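Local coordinates for protein lectin (Pleurotus ostreatus, PDB 6T0Q) that binds calcium ions and N-acetyl-D-galactosamine, probably recognising galactose-type sugars beside a bound calcium in a beta-sandwich carbohydrate-binding module, at residues 55-60 against 147-152; 34-39 against 143-148; 28-33 against 185-190. One frame throughout, in Å; residues are numbered along the deposited sequence.

Contact 1: residues 55-60 against 147-152; sequences FRKNIT and ESWKTL. With NAG (2-acetamido-2-deoxy-beta-D-glucopyranose), chain E.
An antiparallel edge pairing joins Arg56, on strand 51-60, to Lys150, on the short outermost strand 150-151 of the same sheet. Their backbones form a hydrogen-bonded pair: Arg56 N donates to Lys150 O at 2.9 Å, and Lys150 N returns a nearly straight bond (168°) to Arg56 O at 2.8 Å. The Arg56 side chain does not join in; its guanidinium forms a salt bridge to Asp167 and also binds the carbonyls of Phe160 and Leu162. Next to this pair, Lys57 crosses Trp149 at about a right angle. Lys57 CB sits over the face of the indole, 3.4 Å from the centroid of the five-membered ring, a CH-pi contact only 13° off the ring normal. A bend at chi2 (87°) directs CD past the indole toward Ser148, and Lys57 NZ donates a hydrogen bond to Ser148 OG at 2.9 Å, a hydroxyl that is itself bound to Asp146. The indole NE1 is satisfied by Val144 O. At the other end, Thr151 OG1 lies over one face of the Phe55 ring, 3.3 Å from CE1, while it hydrogen-bonds Pro54 O. Further along strand 51-60, Asn58 ND2 is covalently bound to C1 of the NAG at 1.5 Å. The weakly bonded strand 150-151 closes one edge of an antiparallel sheet of the beta sandwich, whose neighbouring strand 51-60 also carries this N-linked glycan.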
ATOM      1  N   PHE A  55     -35.410  12.962  -8.888  1.00 22.15           N
ATOM      2  CA  PHE A  55     -35.691  13.050  -7.457  1.00 24.42           C
ATOM      3  C   PHE A  55     -34.387  13.344  -6.731  1.00 24.20           C
ATOM      4  O   PHE A  55     -33.370  12.702  -7.009  1.00 28.24           O
ATOM      5  CB  PHE A  55     -36.334  11.750  -6.941  1.00 21.18           C
ATOM      6  CG  PHE A  55     -37.601  11.400  -7.670  1.00 20.32           C
ATOM      7  CD1 PHE A  55     -38.821  11.925  -7.254  1.00 20.83           C
ATOM      8  CD2 PHE A  55     -37.565  10.614  -8.809  1.00 20.09           C
ATOM      9  CE1 PHE A  55     -39.994  11.649  -7.952  1.00 21.64           C
ATOM     10  CE2 PHE A  55     -38.734  10.312  -9.512  1.00 23.22           C
ATOM     11  CZ  PHE A  55     -39.952  10.842  -9.088  1.00 20.60           C
ATOM     12  N   ARG A  56     -34.420  14.311  -5.812  1.00 21.90           N
ATOM     13  CA  ARG A  56     -33.224  14.814  -5.143  1.00 27.87           C
ATOM     14  C   ARG A  56     -33.522  15.083  -3.681  1.00 27.67           C
ATOM     15  O   ARG A  56     -34.603  15.567  -3.336  1.00 23.42           O
ATOM     16  CB  ARG A  56     -32.731  16.146  -5.727  1.00 30.27           C
ATOM     17  CG  ARG A  56     -31.851  16.075  -6.925  1.00 37.08           C
ATOM     18  CD  ARG A  56     -31.589  17.499  -7.423  1.00 28.84           C
ATOM     19  NE  ARG A  56     -31.022  18.379  -6.395  1.00 27.33           N
ATOM     20  CZ  ARG A  56     -29.810  18.929  -6.471  1.00 30.83           C
ATOM     21  NH1 ARG A  56     -29.035  18.677  -7.516  1.00 24.95           N
ATOM     22  NH2 ARG A  56     -29.370  19.734  -5.503  1.00 28.02           N
ATOM     23  N   LYS A  57     -32.519  14.850  -2.836  1.00 23.02           N
ATOM     24  CA  LYS A  57     -32.621  15.230  -1.432  1.00 25.99           C
ATOM     25  C   LYS A  57     -31.220  15.472  -0.883  1.00 24.80           C
ATOM     26  O   LYS A  57     -30.361  14.591  -0.977  1.00 23.19           O
ATOM     27  CB  LYS A  57     -33.343  14.144  -0.658  1.00 33.61           C
ATOM     28  CG  LYS A  57     -33.235  14.238   0.829  1.00 42.11           C
ATOM     29  CD  LYS A  57     -34.283  15.119   1.432  1.00 37.54           C
ATOM     30  CE  LYS A  57     -34.382  14.804   2.916  1.00 42.15           C
ATOM     31  NZ  LYS A  57     -35.224  15.767   3.639  1.00 38.36           N
ATOM     32  N   ASN A  58     -30.984  16.675  -0.359  1.00 23.54           N
ATOM     33  CA  ASN A  58     -29.769  17.008   0.387  1.00 27.09           C
ATOM     34  C   ASN A  58     -30.001  16.605   1.837  1.00 29.28           C
ATOM     35  O   ASN A  58     -30.861  17.173   2.516  1.00 25.15           O
ATOM     36  CB  ASN A  58     -29.459  18.504   0.281  1.00 36.08           C
ATOM     37  CG  ASN A  58     -28.159  18.899   1.006  1.00 35.25           C
ATOM     38  OD1 ASN A  58     -27.408  18.034   1.456  1.00 29.05           O
ATOM     39  ND2 ASN A  58     -27.900  20.218   1.115  1.00 37.65           N
ATOM     40  N   ILE A  59     -29.247  15.624   2.316  1.00 21.59           N
ATOM     41  CA  ILE A  59     -29.404  15.115   3.672  1.00 26.84           C
ATOM     42  C   ILE A  59     -28.206  15.573   4.491  1.00 34.18           C
ATOM     43  O   ILE A  59     -27.060  15.255   4.157  1.00 30.31           O
ATOM     44  CB  ILE A  59     -29.539  13.585   3.685  1.00 32.75           C
ATOM     45  CG1 ILE A  59     -30.838  13.182   2.993  1.00 35.32           C
ATOM     46  CG2 ILE A  59     -29.527  13.064   5.105  1.00 39.14           C
ATOM     47  CD1 ILE A  59     -31.091  11.689   2.967  1.00 39.11           C
ATOM     48  N   THR A  60     -28.468  16.326   5.555  1.00 32.75           N
ATOM     49  CA  THR A  60     -27.406  16.847   6.407  1.00 38.12           C
ATOM     50  C   THR A  60     -27.127  15.895   7.568  1.00 38.84           C
ATOM     51  O   THR A  60     -28.008  15.159   8.020  1.00 47.06           O
ATOM     52  CB  THR A  60     -27.784  18.232   6.927  1.00 41.16           C
ATOM     53  OG1 THR A  60     -29.095  18.177   7.511  1.00 42.47           O
ATOM     54  CG2 THR A  60     -27.814  19.219   5.776  1.00 38.80           C
ATOM     55  N   GLU A 147     -42.028  12.837   0.955  1.00 22.63           N
ATOM     56  CA  GLU A 147     -42.456  14.112   0.387  1.00 23.27           C
ATOM     57  C   GLU A 147     -41.460  15.241   0.628  1.00 24.71           C
ATOM     58  O   GLU A 147     -41.661  16.340   0.094  1.00 27.18           O
ATOM     59  CB  GLU A 147     -43.836  14.510   0.947  1.00 20.38           C
ATOM     60  CG  GLU A 147     -43.842  14.990   2.409  1.00 27.08           C
ATOM     61  CD  GLU A 147     -43.737  13.850   3.421  1.00 33.01           C
ATOM     62  OE1 GLU A 147     -43.628  12.673   3.010  1.00 28.02           O
ATOM     63  OE2 GLU A 147     -43.762  14.132   4.639  1.00 33.56           O
ATOM     64  N   SER A 148     -40.394  15.015   1.401  1.00 19.55           N
ATOM     65  CA  SER A 148     -39.370  16.049   1.529  1.00 27.46           C
ATOM     66  C   SER A 148     -38.382  16.036   0.368  1.00 27.54           C
ATOM     67  O   SER A 148     -37.581  16.963   0.249  1.00 26.03           O
ATOM     68  CB  SER A 148     -38.615  15.908   2.861  1.00 28.18           C
ATOM     69  OG  SER A 148     -37.829  14.725   2.882  1.00 26.93           O
ATOM     70  N   TRP A 149     -38.417  15.016  -0.488  1.00 21.78           N
ATOM     71  CA  TRP A 149     -37.579  15.014  -1.676  1.00 20.70           C
ATOM     72  C   TRP A 149     -38.141  15.992  -2.704  1.00 22.69           C
ATOM     73  O   TRP A 149     -39.340  16.278  -2.722  1.00 24.07           O
ATOM     74  CB  TRP A 149     -37.499  13.600  -2.263  1.00 19.54           C
ATOM     75  CG  TRP A 149     -36.640  12.671  -1.434  1.00 22.13           C
ATOM     76  CD1 TRP A 149     -36.744  12.427  -0.092  1.00 23.31           C
ATOM     77  CD2 TRP A 149     -35.540  11.875  -1.900  1.00 20.73           C
ATOM     78  NE1 TRP A 149     -35.778  11.530   0.306  1.00 21.22           N
ATOM     79  CE2 TRP A 149     -35.024  11.177  -0.785  1.00 20.96           C
ATOM     80  CE3 TRP A 149     -34.926  11.703  -3.150  1.00 21.15           C
ATOM     81  CZ2 TRP A 149     -33.933  10.307  -0.883  1.00 20.57           C
ATOM     82  CZ3 TRP A 149     -33.835  10.835  -3.247  1.00 23.23           C
ATOM     83  CH2 TRP A 149     -33.359  10.144  -2.122  1.00 21.49           C
ATOM     84  N   LYS A 150     -37.261  16.521  -3.554  1.00 18.37           N
ATOM     85  CA  LYS A 150     -37.668  17.400  -4.641  1.00 24.25           C
ATOM     86  C   LYS A 150     -37.738  16.622  -5.952  1.00 27.16           C
ATOM     87  O   LYS A 150     -37.004  15.653  -6.158  1.00 22.82           O
ATOM     88  CB  LYS A 150     -36.696  18.580  -4.786  1.00 22.26           C
ATOM     89  CG  LYS A 150     -36.723  19.570  -3.607  1.00 25.35           C
ATOM     90  CD  LYS A 150     -38.154  19.963  -3.251  1.00 29.43           C
ATOM     91  CE  LYS A 150     -38.206  21.234  -2.377  1.00 37.51           C
ATOM     92  NZ  LYS A 150     -37.725  22.463  -3.090  1.00 33.55           N
ATOM     93  N   THR A 151     -38.627  17.061  -6.841  1.00 23.56           N
ATOM     94  CA  THR A 151     -38.772  16.438  -8.148  1.00 21.48           C
ATOM     95  C   THR A 151     -39.095  17.515  -9.178  1.00 26.87           C
ATOM     96  O   THR A 151     -39.143  18.710  -8.864  1.00 27.99           O
ATOM     97  CB  THR A 151     -39.855  15.346  -8.122  1.00 23.21           C
ATOM     98  OG1 THR A 151     -39.840  14.620  -9.358  1.00 23.54           O
ATOM     99  CG2 THR A 151     -41.231  15.951  -7.931  1.00 23.03           C
ATOM    100  N   LEU A 152     -39.308  17.085 -10.424  1.00 24.87           N
ATOM    101  CA  LEU A 152     -39.819  17.958 -11.476  1.00 30.77           C
ATOM    102  C   LEU A 152     -40.828  17.189 -12.310  1.00 30.73           C
ATOM    103  O   LEU A 152     -40.710  15.976 -12.479  1.00 26.75           O
ATOM    104  CB  LEU A 152     -38.714  18.474 -12.413  1.00 29.06           C
ATOM    105  CG  LEU A 152     -37.650  19.454 -11.930  1.00 31.15           C
ATOM    106  CD1 LEU A 152     -36.662  19.681 -13.063  1.00 30.06           C
ATOM    107  CD2 LEU A 152     -38.267  20.768 -11.492  1.00 31.12           C
TER
HETATM  108  C1  NAG E 402     -26.711  20.810   1.733  1.00 35.61           C
HETATM  109  C2  NAG E 402     -26.031  21.714   0.704  1.00 36.89           C
HETATM  110  C3  NAG E 402     -24.765  22.347   1.290  1.00 37.26           C
HETATM  111  C4  NAG E 402     -25.059  23.058   2.606  1.00 44.68           C
HETATM  112  C5  NAG E 402     -25.777  22.093   3.553  1.00 43.33           C
HETATM  113  C6  NAG E 402     -26.213  22.738   4.848  1.00 42.78           C
HETATM  114  C7  NAG E 402     -26.445  21.078  -1.627  1.00 41.52           C
HETATM  115  C8  NAG E 402     -25.997  20.235  -2.787  1.00 34.81           C
HETATM  116  N2  NAG E 402     -25.721  20.973  -0.509  1.00 33.32           N
HETATM  117  O3  NAG E 402     -24.241  23.259   0.333  1.00 36.56           O
HETATM  118  O5  NAG E 402     -26.964  21.557   2.935  1.00 36.60           O
HETATM  119  O6  NAG E 402     -27.393  23.506   4.662  1.00 46.01           O
HETATM  120  O7  NAG E 402     -27.426  21.810  -1.695  1.00 49.19           O

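Contact 2: residues 34-39 against 143-148; sequences KWIWTG and FVTDES
Thr145 and Lys34 grip each other through two hydrogen bonds. With chi1 at 43°, Thr145 OG1 stands between its own backbone N and carbonyl carbon, and from there the hydroxyl donates to Lys34 O at 2.7 Å, in the carbonyl plane. Thr145 OG1 in turn accepts from Ala129 N. Lys34 N answers with a longer bond to Thr145 O, 3.2 Å, with an N-H...O angle of 141°. Ile36 points toward the threonine and crosses it obliquely. Its CD1 methyl reaches Thr145 CB at 3.9 Å and lies almost as near CG2, while the other branch, CG2, rests 3.6 Å from Asp146 O and close to Asp146 CA. In Ile36, chi1 (60°) sets CG1 between the backbone N and the carbonyl carbon with CG2 anti to that carbon, and the anti chi2 (179°) carries CD1 on to Thr145. Here the chain leaves strand 140-144, in one sheet of the sandwich, and turns toward strand 150-151 in the other; the turn is an Asx turn. Asp146 OD1 takes Ser148 N at 2.9 Å from above the carboxylate plane, and takes Ser148 OG on its syn lone pair, so one oxygen fixes both the turn and the serine hydroxyl. The methylene of that aspartate also meets the lysine, Asp146 CB lying 4.0 Å from Lys34 CG, and the end of the lysine leads away.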
ATOM      1  N   LYS A  34     -41.176   5.400   1.890  1.00 18.12           N
ATOM      2  CA  LYS A  34     -42.335   5.697   1.058  1.00 17.09           C
ATOM      3  C   LYS A  34     -41.981   5.623  -0.425  1.00 17.98           C
ATOM      4  O   LYS A  34     -40.859   5.936  -0.834  1.00 20.61           O
ATOM      5  CB  LYS A  34     -42.908   7.104   1.349  1.00 19.37           C
ATOM      6  CG  LYS A  34     -43.052   7.474   2.839  1.00 24.73           C
ATOM      7  CD  LYS A  34     -44.060   6.580   3.535  1.00 32.10           C
ATOM      8  CE  LYS A  34     -44.225   6.959   5.016  1.00 40.05           C
ATOM      9  NZ  LYS A  34     -44.978   5.900   5.757  1.00 44.53           N
ATOM     10  N   TRP A  35     -42.961   5.206  -1.222  1.00 16.80           N
ATOM     11  CA  TRP A  35     -42.891   5.340  -2.672  1.00 17.34           C
ATOM     12  C   TRP A  35     -43.131   6.795  -3.058  1.00 20.81           C
ATOM     13  O   TRP A  35     -44.058   7.429  -2.543  1.00 19.69           O
ATOM     14  CB  TRP A  35     -43.957   4.457  -3.329  1.00 15.14           C
ATOM     15  CG  TRP A  35     -43.723   2.993  -3.144  1.00 16.56           C
ATOM     16  CD1 TRP A  35     -44.297   2.171  -2.210  1.00 19.25           C
ATOM     17  CD2 TRP A  35     -42.849   2.172  -3.925  1.00 17.55           C
ATOM     18  NE1 TRP A  35     -43.819   0.883  -2.364  1.00 18.30           N
ATOM     19  CE2 TRP A  35     -42.929   0.862  -3.409  1.00 18.92           C
ATOM     20  CE3 TRP A  35     -41.997   2.423  -5.010  1.00 17.64           C
ATOM     21  CZ2 TRP A  35     -42.188  -0.197  -3.940  1.00 22.66           C
ATOM     22  CZ3 TRP A  35     -41.259   1.366  -5.538  1.00 23.19           C
ATOM     23  CH2 TRP A  35     -41.362   0.077  -5.001  1.00 18.70           C
ATOM     24  N   ILE A  36     -42.322   7.334  -3.973  1.00 17.94           N
ATOM     25  CA  ILE A  36     -42.575   8.693  -4.436  1.00 19.58           C
ATOM     26  C   ILE A  36     -42.588   8.744  -5.955  1.00 22.54           C
ATOM     27  O   ILE A  36     -41.944   7.942  -6.644  1.00 18.63           O
ATOM     28  CB  ILE A  36     -41.563   9.718  -3.884  1.00 18.39           C
ATOM     29  CG1 ILE A  36     -40.135   9.371  -4.318  1.00 18.37           C
ATOM     30  CG2 ILE A  36     -41.703   9.834  -2.368  1.00 19.65           C
ATOM     31  CD1 ILE A  36     -39.090  10.390  -3.814  1.00 20.74           C
ATOM     32  N   TRP A  37     -43.352   9.701  -6.467  1.00 19.50           N
ATOM     33  CA  TRP A  37     -43.324  10.075  -7.872  1.00 18.13           C
ATOM     34  C   TRP A  37     -43.646  11.568  -7.921  1.00 22.13           C
ATOM     35  O   TRP A  37     -43.452  12.284  -6.931  1.00 20.37           O
ATOM     36  CB  TRP A  37     -44.277   9.165  -8.680  1.00 14.78           C
ATOM     37  CG  TRP A  37     -44.030   9.221 -10.156  1.00 18.58           C
ATOM     38  CD1 TRP A  37     -44.833   9.794 -11.103  1.00 21.24           C
ATOM     39  CD2 TRP A  37     -42.880   8.717 -10.857  1.00 15.62           C
ATOM     40  NE1 TRP A  37     -44.264   9.663 -12.347  1.00 18.71           N
ATOM     41  CE2 TRP A  37     -43.065   9.007 -12.223  1.00 19.36           C
ATOM     42  CE3 TRP A  37     -41.717   8.038 -10.460  1.00 17.95           C
ATOM     43  CZ2 TRP A  37     -42.131   8.643 -13.204  1.00 18.06           C
ATOM     44  CZ3 TRP A  37     -40.787   7.669 -11.437  1.00 19.22           C
ATOM     45  CH2 TRP A  37     -41.004   7.977 -12.794  1.00 21.69           C
ATOM     46  N   THR A  38     -44.147  12.041  -9.064  1.00 21.86           N
ATOM     47  CA  THR A  38     -44.352  13.471  -9.280  1.00 20.65           C
ATOM     48  C   THR A  38     -45.733  13.958  -8.870  1.00 24.02           C
ATOM     49  O   THR A  38     -45.899  15.150  -8.598  1.00 24.02           O
ATOM     50  CB  THR A  38     -44.163  13.825 -10.759  1.00 25.60           C
ATOM     51  OG1 THR A  38     -45.095  13.080 -11.550  1.00 43.69           O
ATOM     52  CG2 THR A  38     -42.728  13.541 -11.216  1.00 22.44           C
ATOM     53  N   GLY A  39     -46.741  13.097  -8.878  1.00 20.61           N
ATOM     54  CA  GLY A  39     -48.093  13.580  -8.699  1.00 21.77           C
ATOM     55  C   GLY A  39     -48.739  14.091  -9.965  1.00 26.25           C
ATOM     56  O   GLY A  39     -49.829  14.671  -9.897  1.00 21.53           O
ATOM     57  N   PHE A 143     -32.584   7.134   6.531  1.00 22.22           N
ATOM     58  CA  PHE A 143     -33.290   8.194   5.821  1.00 20.01           C
ATOM     59  C   PHE A 143     -34.020   7.560   4.643  1.00 21.25           C
ATOM     60  O   PHE A 143     -33.537   6.586   4.069  1.00 19.83           O
ATOM     61  CB  PHE A 143     -32.312   9.282   5.354  1.00 19.20           C
ATOM     62  CG  PHE A 143     -31.536   9.916   6.491  1.00 26.75           C
ATOM     63  CD1 PHE A 143     -30.358   9.348   6.950  1.00 25.33           C
ATOM     64  CD2 PHE A 143     -32.007  11.066   7.112  1.00 26.89           C
ATOM     65  CE1 PHE A 143     -29.653   9.926   8.003  1.00 28.28           C
ATOM     66  CE2 PHE A 143     -31.305  11.655   8.156  1.00 31.57           C
ATOM     67  CZ  PHE A 143     -30.131  11.083   8.604  1.00 29.58           C
ATOM     68  N   VAL A 144     -35.197   8.095   4.298  1.00 17.32           N
ATOM     69  CA  VAL A 144     -36.063   7.455   3.313  1.00 20.84           C
ATOM     70  C   VAL A 144     -36.471   8.450   2.235  1.00 23.88           C
ATOM     71  O   VAL A 144     -36.412   9.666   2.417  1.00 22.48           O
ATOM     72  CB  VAL A 144     -37.329   6.846   3.959  1.00 21.34           C
ATOM     73  CG1 VAL A 144     -36.949   5.779   4.982  1.00 19.24           C
ATOM     74  CG2 VAL A 144     -38.182   7.949   4.616  1.00 22.29           C
ATOM     75  N   THR A 145     -36.896   7.909   1.096  1.00 21.91           N
ATOM     76  CA  THR A 145     -37.668   8.688   0.137  1.00 22.96           C
ATOM     77  C   THR A 145     -39.012   9.066   0.758  1.00 22.14           C
ATOM     78  O   THR A 145     -39.692   8.215   1.343  1.00 19.87           O
ATOM     79  CB  THR A 145     -37.897   7.876  -1.141  1.00 19.69           C
ATOM     80  OG1 THR A 145     -38.253   6.536  -0.782  1.00 19.67           O
ATOM     81  CG2 THR A 145     -36.636   7.844  -2.003  1.00 17.48           C
ATOM     82  N   ASP A 146     -39.394  10.336   0.633  1.00 20.72           N
ATOM     83  CA  ASP A 146     -40.714  10.787   1.071  1.00 22.73           C
ATOM     84  C   ASP A 146     -40.995  12.152   0.444  1.00 24.66           C
ATOM     85  O   ASP A 146     -40.291  12.587  -0.476  1.00 18.57           O
ATOM     86  CB  ASP A 146     -40.810  10.811   2.608  1.00 17.61           C
ATOM     87  CG  ASP A 146     -39.815  11.767   3.263  1.00 24.72           C
ATOM     88  OD1 ASP A 146     -39.244  12.659   2.596  1.00 25.22           O
ATOM     89  OD2 ASP A 146     -39.613  11.614   4.487  1.00 27.21           O
ATOM     90  N   GLU A 147     -42.028  12.837   0.955  1.00 22.63           N
ATOM     91  CA  GLU A 147     -42.456  14.112   0.387  1.00 23.27           C
ATOM     92  C   GLU A 147     -41.460  15.241   0.628  1.00 24.71           C
ATOM     93  O   GLU A 147     -41.661  16.340   0.094  1.00 27.18           O
ATOM     94  CB  GLU A 147     -43.836  14.510   0.947  1.00 20.38           C
ATOM     95  CG  GLU A 147     -43.842  14.990   2.409  1.00 27.08           C
ATOM     96  CD  GLU A 147     -43.737  13.850   3.421  1.00 33.01           C
ATOM     97  OE1 GLU A 147     -43.628  12.673   3.010  1.00 28.02           O
ATOM     98  OE2 GLU A 147     -43.762  14.132   4.639  1.00 33.56           O
ATOM     99  N   SER A 148     -40.394  15.015   1.401  1.00 19.55           N
ATOM    100  CA  SER A 148     -39.370  16.049   1.529  1.00 27.46           C
ATOM    101  C   SER A 148     -38.382  16.036   0.368  1.00 27.54           C
ATOM    102  O   SER A 148     -37.581  16.963   0.249  1.00 26.03           O
ATOM    103  CB  SER A 148     -38.615  15.908   2.861  1.00 28.18           C
ATOM    104  OG  SER A 148     -37.829  14.725   2.882  1.00 26.93           O
TER

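Contact 3: residues 28-33 against 185-190; sequences ALLSTS and GPPVLP. Unlike the reference sequence in segment 28-33: Ser31 (reference Asn), Thr32 (reference Ala).
Pro187 meets Leu30 at about a right angle, the first touch made by the 185-190 segment against residues 28-33. Pro187 CB lies 3.9 Å from Leu30 CD1, and its CG approaches the same methyl only slightly less closely, so the leucine tip abuts one part of the pyrrolidine ring. Leu30 itself opens a type I beta turn, closed by Ser33 N to Leu30 O at 2.9 Å. Val188 turns its side chain away, while its backbone hydrogen-bonds Arg96 and Gly98. Leu189 then points back toward residues 28-33 and forks over them. Its CD2 rests 3.7 Å from Ala28 O and 4.0 Å from Leu30 CG, while CD1 reaches the tip of Leu29, with Leu189 CD1 and Leu29 CD2 3.8 Å apart. Leu30 and Leu189 slide past each other in opposite directions, and Val73 of strand 67-76 touches both. No hydrogen bond crosses between the segments; the contact rests on apolar side chains, with Leu189 also packed on the Ala28 carbonyl oxygen. Pro190 follows, its backbone bonded to Ala353, the last residue of the chain, which also bonds Ala28 and so bridges the two segments. From Pro187 to Leu189 the backbone angles are close to polyproline II, the extended form typical of proline-rich linkers, here running from the first beta sandwich toward strand 199-202 of the second.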
ATOM      1  N   ALA A  28     -30.266  -2.454   6.373  1.00 22.95           N
ATOM      2  CA  ALA A  28     -31.168  -1.356   6.051  1.00 23.76           C
ATOM      3  C   ALA A  28     -32.539  -1.938   5.731  1.00 25.44           C
ATOM      4  O   ALA A  28     -32.642  -2.945   5.029  1.00 24.31           O
ATOM      5  CB  ALA A  28     -30.637  -0.541   4.869  1.00 17.36           C
ATOM      6  N   LEU A  29     -33.588  -1.333   6.279  1.00 19.76           N
ATOM      7  CA  LEU A  29     -34.950  -1.829   6.134  1.00 19.75           C
ATOM      8  C   LEU A  29     -35.795  -0.821   5.366  1.00 21.58           C
ATOM      9  O   LEU A  29     -35.577   0.387   5.461  1.00 19.07           O
ATOM     10  CB  LEU A  29     -35.590  -2.077   7.505  1.00 19.06           C
ATOM     11  CG  LEU A  29     -34.735  -2.910   8.463  1.00 25.29           C
ATOM     12  CD1 LEU A  29     -35.310  -2.849   9.885  1.00 31.92           C
ATOM     13  CD2 LEU A  29     -34.646  -4.346   7.960  1.00 22.79           C
ATOM     14  N   LEU A  30     -36.793  -1.325   4.646  1.00 20.82           N
ATOM     15  CA  LEU A  30     -37.696  -0.486   3.867  1.00 23.06           C
ATOM     16  C   LEU A  30     -38.970  -0.127   4.619  1.00 24.23           C
ATOM     17  O   LEU A  30     -39.801   0.615   4.082  1.00 19.78           O
ATOM     18  CB  LEU A  30     -38.055  -1.192   2.558  1.00 17.70           C
ATOM     19  CG  LEU A  30     -36.915  -1.304   1.537  1.00 20.33           C
ATOM     20  CD1 LEU A  30     -37.418  -2.093   0.342  1.00 20.72           C
ATOM     21  CD2 LEU A  30     -36.436   0.081   1.111  1.00 16.76           C
ATOM     22  N   SER A  31     -39.121  -0.620   5.854  1.00 22.29           N
ATOM     23  CA  SER A  31     -40.400  -0.555   6.567  1.00 23.51           C
ATOM     24  C   SER A  31     -40.901   0.873   6.740  1.00 24.97           C
ATOM     25  O   SER A  31     -42.115   1.112   6.738  1.00 25.65           O
ATOM     26  CB  SER A  31     -40.266  -1.215   7.943  1.00 31.37           C
ATOM     27  OG  SER A  31     -39.738  -2.528   7.813  1.00 45.35           O
ATOM     28  N   THR A  32     -39.996   1.833   6.934  1.00 18.67           N
ATOM     29  CA  THR A  32     -40.413   3.213   7.144  1.00 23.36           C
ATOM     30  C   THR A  32     -40.352   4.044   5.871  1.00 24.05           C
ATOM     31  O   THR A  32     -40.621   5.249   5.914  1.00 23.74           O
ATOM     32  CB  THR A  32     -39.568   3.871   8.233  1.00 28.93           C
ATOM     33  OG1 THR A  32     -38.215   3.986   7.786  1.00 35.17           O
ATOM     34  CG2 THR A  32     -39.609   3.039   9.511  1.00 38.29           C
ATOM     35  N   SER A  33     -40.031   3.434   4.739  1.00 17.61           N
ATOM     36  CA  SER A  33     -39.838   4.209   3.525  1.00 18.75           C
ATOM     37  C   SER A  33     -41.157   4.402   2.781  1.00 22.99           C
ATOM     38  O   SER A  33     -42.128   3.670   2.990  1.00 22.67           O
ATOM     39  CB  SER A  33     -38.808   3.521   2.619  1.00 19.55           C
ATOM     40  OG  SER A  33     -38.550   4.316   1.471  1.00 26.93           O
ATOM     41  N   GLY A 185     -47.068  -3.502  -2.807  1.00 23.88           N
ATOM     42  CA  GLY A 185     -46.776  -4.447  -1.754  1.00 24.51           C
ATOM     43  C   GLY A 185     -45.331  -4.301  -1.302  1.00 23.24           C
ATOM     44  O   GLY A 185     -44.550  -3.558  -1.901  1.00 24.33           O
ATOM     45  N   PRO A 186     -44.948  -5.005  -0.237  1.00 25.25           N
ATOM     46  CA  PRO A 186     -43.638  -4.743   0.412  1.00 24.41           C
ATOM     47  C   PRO A 186     -42.497  -5.427  -0.324  1.00 27.22           C
ATOM     48  O   PRO A 186     -42.458  -6.661  -0.405  1.00 24.16           O
ATOM     49  CB  PRO A 186     -43.827  -5.335   1.819  1.00 26.79           C
ATOM     50  CG  PRO A 186     -44.890  -6.420   1.636  1.00 32.05           C
ATOM     51  CD  PRO A 186     -45.812  -5.908   0.555  1.00 26.27           C
ATOM     52  N   PRO A 187     -41.537  -4.674  -0.868  1.00 22.55           N
ATOM     53  CA  PRO A 187     -40.416  -5.324  -1.561  1.00 19.99           C
ATOM     54  C   PRO A 187     -39.598  -6.175  -0.601  1.00 23.53           C
ATOM     55  O   PRO A 187     -39.377  -5.805   0.555  1.00 24.75           O
ATOM     56  CB  PRO A 187     -39.596  -4.146  -2.105  1.00 21.85           C
ATOM     57  CG  PRO A 187     -40.567  -2.988  -2.158  1.00 20.04           C
ATOM     58  CD  PRO A 187     -41.461  -3.204  -0.958  1.00 18.60           C
ATOM     59  N   VAL A 188     -39.156  -7.339  -1.084  1.00 22.05           N
ATOM     60  CA  VAL A 188     -38.294  -8.191  -0.273  1.00 21.35           C
ATOM     61  C   VAL A 188     -36.877  -7.637  -0.327  1.00 17.79           C
ATOM     62  O   VAL A 188     -36.432  -7.104  -1.353  1.00 21.82           O
ATOM     63  CB  VAL A 188     -38.347  -9.658  -0.742  1.00 30.74           C
ATOM     64  CG1 VAL A 188     -39.801 -10.137  -0.878  1.00 35.47           C
ATOM     65  CG2 VAL A 188     -37.604  -9.839  -2.035  1.00 35.82           C
ATOM     66  N   LEU A 189     -36.176  -7.726   0.789  1.00 20.33           N
ATOM     67  CA  LEU A 189     -34.809  -7.242   0.832  1.00 24.43           C
ATOM     68  C   LEU A 189     -33.902  -8.226   0.097  1.00 24.25           C
ATOM     69  O   LEU A 189     -34.061  -9.437   0.247  1.00 23.42           O
ATOM     70  CB  LEU A 189     -34.362  -7.080   2.285  1.00 19.43           C
ATOM     71  CG  LEU A 189     -35.139  -6.050   3.117  1.00 25.30           C
ATOM     72  CD1 LEU A 189     -34.758  -6.119   4.600  1.00 21.24           C
ATOM     73  CD2 LEU A 189     -34.908  -4.636   2.575  1.00 21.65           C
ATOM     74  N   PRO A 190     -32.965  -7.745  -0.715  1.00 24.49           N
ATOM     75  CA  PRO A 190     -31.986  -8.646  -1.330  1.00 22.84           C
ATOM     76  C   PRO A 190     -30.995  -9.126  -0.287  1.00 24.44           C
ATOM     77  O   PRO A 190     -30.937  -8.566   0.819  1.00 22.76           O
ATOM     78  CB  PRO A 190     -31.295  -7.750  -2.367  1.00 22.09           C
ATOM     79  CG  PRO A 190     -31.302  -6.408  -1.706  1.00 23.37           C
ATOM     80  CD  PRO A 190     -32.633  -6.330  -0.960  1.00 22.29           C
TER

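In the fold
Contacts 1 and 2 adjoin and share Glu147 and Ser148, so the chain between strands 140-144 and 150-151 meets strand 34-37 first and strand 51-60 next. Contact 3 encloses both along the chain; it touches contact 2, through Trp35 on Pro187 and Val144 on Ser33, but stays about 8 Å from contact 1 at the nearest atoms. Contacts 1 and 2 lie far from the chain centre, only partly buried, and use hydrogen bonds: backbone pairing beside CH-pi packing in contact 1; a threonine hydroxyl and one backbone bond in contact 2, next to an Asx turn. Contact 3, nearer the centre and more buried, joins two loops mainly by apolar side chains, with no hydrogen bond across.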